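Local coordinates for 5,10-methylenetetrahydrofolate dehydrogenase (Bombyx mori, PDB 5ZF1), which oxidises 5,10-methylenetetrahydrofolate, probably to 5,10-methenyltetrahydrofolate with NADP+ as the hydride acceptor, at residues V162-S167 with D214-A219; P173-L178 with A192-C197. All coordinates share one frame; numbering follows the deposited sequence. Where two conformers were deposited one is given.

Interaction 1 of 2, residues V162-S167 with D214-A219; sequences VVIGRS and DIIITA. With SO4 (sulfate ion), chain E.
Val162 to Ile164 and Ile215 to Thr218 run as neighbouring parallel strands, with 13° between their axes and 4.8 Å at closest approach. Val162 faces Ile216, Val163 faces Ile217 and Ile164 faces Thr218. Four backbone hydrogen bonds form the ladder. Val162 N donates to Ile215 O and Ile217 N to Val162 O. Further on, Ile164 N donates to Ile217 O over 2.8 Å. The last bond, Ala219 N to Ile164 O at 2.8 Å, carries the pairing just beyond the second strand. Ile216 CA and Val163 CA add CA-H...O contacts to Val162 O and Ile217 O.

Val162, Ile164, Ile216 and Thr218 lie on one face of the sheet, where the first three touch helix 203-211. Val163 and Ile217 lie on the other, under helix 171-178. On the first face, CD1 of Ile164 meets CG2 of Ile216 at 3.9 Å, and the two side chains cross obliquely. The extended chi2 of Ile164 (173°) puts CD1 there.

Helices on both faces of a parallel sheet mark the Rossmann-type NAD(P)-binding domain. Strand 160-164 is followed by the Gly-Arg-Ser turn of this family. At Gly165, phi is 126°. A beta carbon would collide with Ala219 C, just past the neighbouring strand, and at these backbone angles would also press on the carbonyl O of Ile164.

A sulfate ion, probably from the crystallisation liquor, sits at this turn. Arg166 N donates to its O1 over 2.9 Å in a nearly straight bond. Arg199 NE and Thr220 OG1 are also hydrogen-bonded to it. Such a site is consistent with one for a cofactor phosphate. The Arg166 side chain runs extended from CG to NE past the sulfate, and its NH1 forms a salt bridge with Asp191 of the second subunit.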
loop_
_atom_site.group_PDB
_atom_site.type_symbol
_atom_site.label_atom_id
_atom_site.label_comp_id
_atom_site.label_asym_id
_atom_site.label_seq_id
_atom_site.Cartn_x
_atom_site.Cartn_y
_atom_site.Cartn_z
ATOM N N VAL B 162 -10.707 -12.911 -0.707
ATOM C CA VAL B 162 -11.204 -11.984 0.310
ATOM C C VAL B 162 -10.210 -12.009 1.460
ATOM O O VAL B 162 -9.885 -13.081 1.980
ATOM C CB VAL B 162 -12.615 -12.376 0.790
ATOM C CG1 VAL B 162 -13.034 -11.509 2.017
ATOM C CG2 VAL B 162 -13.610 -12.251 -0.347
ATOM N N VAL B 163 -9.753 -10.832 1.890
ATOM C CA VAL B 163 -8.908 -10.715 3.071
ATOM C C VAL B 163 -9.759 -10.020 4.116
ATOM O O VAL B 163 -10.216 -8.899 3.873
ATOM C CB VAL B 163 -7.635 -9.905 2.792
ATOM C CG1 VAL B 163 -6.802 -9.799 4.079
ATOM C CG2 VAL B 163 -6.801 -10.544 1.653
ATOM N N ILE B 164 -9.982 -10.679 5.251
ATOM C CA ILE B 164 -10.767 -10.105 6.348
ATOM C C ILE B 164 -9.766 -9.532 7.339
ATOM O O ILE B 164 -9.083 -10.281 8.042
ATOM C CB ILE B 164 -11.686 -11.146 7.013
ATOM C CG1 ILE B 164 -12.597 -11.789 5.974
ATOM C CG2 ILE B 164 -12.544 -10.455 8.117
ATOM C CD1 ILE B 164 -13.423 -12.936 6.482
ATOM N N GLY B 165 -9.643 -8.209 7.372
ATOM C CA GLY B 165 -8.641 -7.565 8.213
ATOM C C GLY B 165 -7.800 -6.648 7.355
ATOM O O GLY B 165 -7.343 -7.008 6.272
ATOM N N ARG B 166 -7.610 -5.409 7.833
ATOM C CA ARG B 166 -6.858 -4.377 7.122
ATOM C C ARG B 166 -5.673 -3.851 7.931
ATOM O O ARG B 166 -5.155 -2.761 7.628
ATOM C CB ARG B 166 -7.777 -3.212 6.729
ATOM C CG ARG B 166 -8.419 -2.520 7.936
ATOM C CD ARG B 166 -9.349 -1.390 7.519
ATOM N NE ARG B 166 -10.025 -0.892 8.727
ATOM C CZ ARG B 166 -10.955 0.058 8.741
ATOM N NH1 ARG B 166 -11.330 0.657 7.620
ATOM N NH2 ARG B 166 -11.504 0.403 9.897
ATOM N N SER B 167 -5.232 -4.584 8.952
ATOM C CA SER B 167 -4.153 -4.083 9.802
ATOM C C SER B 167 -2.899 -3.773 8.982
ATOM O O SER B 167 -2.571 -4.456 8.006
ATOM C CB SER B 167 -3.824 -5.094 10.906
ATOM O OG SER B 167 -3.186 -6.263 10.383
ATOM N N ASP B 214 -12.831 -17.608 -3.962
ATOM C CA ASP B 214 -12.016 -18.808 -4.064
ATOM C C ASP B 214 -11.032 -18.958 -2.915
ATOM O O ASP B 214 -10.612 -20.080 -2.613
ATOM C CB ASP B 214 -11.260 -18.761 -5.386
ATOM C CG ASP B 214 -12.187 -18.588 -6.544
ATOM O OD1 ASP B 214 -13.075 -19.458 -6.698
ATOM O OD2 ASP B 214 -12.057 -17.579 -7.278
ATOM N N ILE B 215 -10.651 -17.857 -2.270
ATOM C CA ILE B 215 -9.699 -17.859 -1.168
ATOM C C ILE B 215 -10.233 -16.889 -0.136
ATOM O O ILE B 215 -10.622 -15.779 -0.507
ATOM C CB ILE B 215 -8.292 -17.409 -1.613
ATOM C CG1 ILE B 215 -7.723 -18.364 -2.682
ATOM C CG2 ILE B 215 -7.331 -17.350 -0.438
ATOM C CD1 ILE B 215 -6.544 -17.747 -3.449
ATOM N N ILE B 216 -10.270 -17.308 1.129
ATOM C CA ILE B 216 -10.563 -16.414 2.260
ATOM C C ILE B 216 -9.389 -16.465 3.219
ATOM O O ILE B 216 -8.953 -17.547 3.626
ATOM C CB ILE B 216 -11.864 -16.798 2.989
ATOM C CG1 ILE B 216 -13.046 -16.841 2.026
ATOM C CG2 ILE B 216 -12.158 -15.792 4.177
ATOM C CD1 ILE B 216 -14.328 -17.402 2.718
ATOM N N ILE B 217 -8.877 -15.290 3.581
ATOM C CA ILE B 217 -7.801 -15.156 4.549
ATOM C C ILE B 217 -8.333 -14.308 5.689
ATOM O O ILE B 217 -8.716 -13.160 5.471
ATOM C CB ILE B 217 -6.557 -14.510 3.923
ATOM C CG1 ILE B 217 -5.952 -15.457 2.887
ATOM C CG2 ILE B 217 -5.543 -14.152 5.010
ATOM C CD1 ILE B 217 -5.075 -14.774 1.866
ATOM N N THR B 218 -8.395 -14.878 6.901
ATOM C CA THR B 218 -8.858 -14.145 8.088
ATOM C C THR B 218 -7.638 -13.657 8.861
ATOM O O THR B 218 -6.938 -14.461 9.480
ATOM C CB THR B 218 -9.758 -14.993 8.994
ATOM O OG1 THR B 218 -9.010 -16.067 9.586
ATOM C CG2 THR B 218 -10.956 -15.551 8.237
ATOM N N ALA B 219 -7.386 -12.342 8.830
ATOM C CA ALA B 219 -6.209 -11.746 9.436
ATOM C C ALA B 219 -6.568 -10.778 10.548
ATOM O O ALA B 219 -5.673 -10.218 11.183
ATOM C CB ALA B 219 -5.376 -11.005 8.379
HETATM S S SO4 E . -9.955 -4.936 11.048
HETATM O O1 SO4 E . -8.601 -4.789 10.516
HETATM O O2 SO4 E . -10.695 -6.099 10.598
HETATM O O3 SO4 E . -9.820 -5.026 12.496
HETATM O O4 SO4 E . -10.750 -3.740 10.733
#

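Interaction 2 of 2, residues P173-L178 with A192-C197; sequences PIAMML and ATVTIC
The flat group here is the terminal carbonyl of the helix segment, that of Leu178. At its edge, Ala192 N lies in the carbonyl plane and donates to Leu178 O over 2.8 Å, with an angle of 150° at the hydrogen. One face of the carbonyl is covered by Val194, whose CG2 stands almost directly above Leu178 C at 3.9 Å. Ala192 CB lies to the same side, 3.3 Å from Leu178 O. One backbone N-H grips the buried oxygen, and both methyl groups lie on the same face of the carbonyl.

Val194 straddles the helix surface with its two branches. CG1, anti to the backbone N (chi1 176°), reaches Ala175 CB at 3.9 Å. CG2 presses on Leu178 CB at 3.6 Å. Ile196 adds its CG1, 3.9 Å from Ala175 CB, so Ala175 is touched by two branched side chains of the strand. The axes come within 8.5 Å, a closeness consistent with the small side chain of Ala175 at the contact. An alanine in place of Val194 would probably leave a gap against Ala175 CB and Leu178 CB and remove the methyl group above Leu178 C.

The helix runs nearly antiparallel to the strand, at 161°. This is the return leg of a beta-alpha-beta crossover of the Rossmann-type domain: strand 160-164, helix 171-178, strand 193-197. Leu178 also packs on Ala161 and Val163 of the first strand. Helices 124-131 and 140-151 cover other sides of the helix through Met176, Met177, Pro173 and Ile174. Strand 193-197 is outermost in its own chain, but Val194, Thr195 and Ile196 pair antiparallel with a strand of the second subunit, which continues the sheet across the dimer interface.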
loop_
_atom_site.group_PDB
_atom_site.type_symbol
_atom_site.label_atom_id
_atom_site.label_comp_id
_atom_site.label_asym_id
_atom_site.label_seq_id
_atom_site.Cartn_x
_atom_site.Cartn_y
_atom_site.Cartn_z
ATOM N N PRO B 173 -0.514 -5.847 4.160
ATOM C CA PRO B 173 0.511 -6.481 3.320
ATOM C C PRO B 173 0.023 -7.763 2.666
ATOM O O PRO B 173 0.441 -8.055 1.546
ATOM C CB PRO B 173 1.667 -6.739 4.302
ATOM C CG PRO B 173 1.435 -5.777 5.431
ATOM C CD PRO B 173 -0.053 -5.631 5.542
ATOM N N ILE B 174 -0.854 -8.528 3.308
ATOM C CA ILE B 174 -1.395 -9.723 2.655
ATOM C C ILE B 174 -2.181 -9.334 1.409
ATOM O O ILE B 174 -1.978 -9.887 0.321
ATOM C CB ILE B 174 -2.265 -10.527 3.634
ATOM C CG1 ILE B 174 -1.382 -11.205 4.685
ATOM C CG2 ILE B 174 -3.118 -11.552 2.849
ATOM C CD1 ILE B 174 -2.144 -11.963 5.752
ATOM N N ALA B 175 -3.114 -8.381 1.555
ATOM C CA ALA B 175 -3.898 -7.957 0.394
ATOM C C ALA B 175 -3.009 -7.403 -0.704
ATOM O O ALA B 175 -3.242 -7.670 -1.892
ATOM C CB ALA B 175 -4.938 -6.910 0.809
ATOM N N MET B 176 -1.975 -6.629 -0.329
ATOM C CA MET B 176 -1.108 -6.013 -1.331
ATOM C C MET B 176 -0.405 -7.070 -2.169
ATOM O O MET B 176 -0.317 -6.943 -3.395
ATOM C CB MET B 176 -0.089 -5.095 -0.650
ATOM C CG MET B 176 0.738 -4.224 -1.599
ATOM S SD MET B 176 -0.190 -2.965 -2.527
ATOM C CE MET B 176 -0.946 -1.974 -1.247
ATOM N N MET B 177 0.100 -8.111 -1.527
ATOM C CA MET B 177 0.809 -9.185 -2.228
ATOM C C MET B 177 -0.139 -10.010 -3.074
ATOM O O MET B 177 0.213 -10.458 -4.168
ATOM C CB MET B 177 1.494 -10.121 -1.240
ATOM C CG MET B 177 2.174 -9.454 -0.100
ATOM S SD MET B 177 3.790 -10.133 0.078
ATOM C CE MET B 177 4.394 -9.526 -1.471
ATOM N N LEU B 178 -1.330 -10.264 -2.547
ATOM C CA LEU B 178 -2.279 -11.104 -3.255
ATOM C C LEU B 178 -2.666 -10.506 -4.598
ATOM O O LEU B 178 -3.004 -11.247 -5.536
ATOM C CB LEU B 178 -3.514 -11.313 -2.379
ATOM C CG LEU B 178 -3.656 -12.609 -1.599
ATOM C CD1 LEU B 178 -2.513 -12.831 -0.639
ATOM C CD2 LEU B 178 -4.980 -12.563 -0.869
ATOM N N ALA B 192 -4.351 -12.016 -7.910
ATOM C CA ALA B 192 -5.736 -12.267 -7.534
ATOM C C ALA B 192 -6.551 -10.973 -7.576
ATOM O O ALA B 192 -6.007 -9.866 -7.526
ATOM C CB ALA B 192 -5.814 -12.873 -6.133
ATOM N N THR B 193 -7.874 -11.134 -7.655
ATOM C CA THR B 193 -8.836 -10.044 -7.482
ATOM C C THR B 193 -9.191 -10.011 -5.995
ATOM O O THR B 193 -9.828 -10.932 -5.501
ATOM C CB THR B 193 -10.085 -10.301 -8.324
ATOM O OG1 THR B 193 -9.715 -10.453 -9.702
ATOM C CG2 THR B 193 -11.083 -9.129 -8.192
ATOM N N VAL B 194 -8.812 -8.947 -5.285
ATOM C CA VAL B 194 -8.806 -8.970 -3.818
ATOM C C VAL B 194 -9.889 -8.039 -3.310
ATOM O O VAL B 194 -9.973 -6.897 -3.760
ATOM C CB VAL B 194 -7.443 -8.531 -3.258
ATOM C CG1 VAL B 194 -7.477 -8.463 -1.743
ATOM C CG2 VAL B 194 -6.346 -9.497 -3.684
ATOM N N THR B 195 -10.709 -8.523 -2.380
ATOM C CA THR B 195 -11.625 -7.659 -1.634
ATOM C C THR B 195 -11.082 -7.536 -0.227
ATOM O O THR B 195 -10.766 -8.548 0.400
ATOM C CB THR B 195 -13.034 -8.251 -1.584
ATOM O OG1 THR B 195 -13.517 -8.458 -2.915
ATOM C CG2 THR B 195 -13.984 -7.307 -0.789
ATOM N N ILE B 196 -10.963 -6.302 0.265
ATOM C CA ILE B 196 -10.533 -6.029 1.627
ATOM C C ILE B 196 -11.797 -5.786 2.435
ATOM O O ILE B 196 -12.500 -4.801 2.197
ATOM C CB ILE B 196 -9.618 -4.801 1.691
ATOM C CG1 ILE B 196 -8.342 -5.049 0.861
ATOM C CG2 ILE B 196 -9.245 -4.505 3.124
ATOM C CD1 ILE B 196 -7.668 -3.758 0.444
ATOM N N CYS B 197 -12.097 -6.704 3.343
ATOM C CA CYS B 197 -13.169 -6.538 4.313
ATOM C C CYS B 197 -12.548 -6.206 5.658
ATOM O O CYS B 197 -11.379 -6.499 5.913
ATOM C CB CYS B 197 -14.016 -7.808 4.420
ATOM S SG CYS B 197 -14.933 -8.230 2.917
#

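Overall arrangement
Strand 160-164 of interaction 1 lies next to strand 193-197 of interaction 2 in the same sheet, and the centres of the two contacts are about 7 Å apart. Both segments of interaction 2 fall in the chain between the two strands of interaction 1. The strands join directly: Val163 N lies 2.9 Å from Thr195 O and Gly165 N 2.8 Å from Cys197 O, both probable hydrogen bonds. Helix 171-178 spans the pair on one face, where Leu178 CD2 is 3.7 Å from Val163 CG2. The sulfate lies beyond the C-terminal end of strand 160-164, where Rossmann-type domains bind their dinucleotide. Arg166 beside it and strand 193-197 both meet the second subunit.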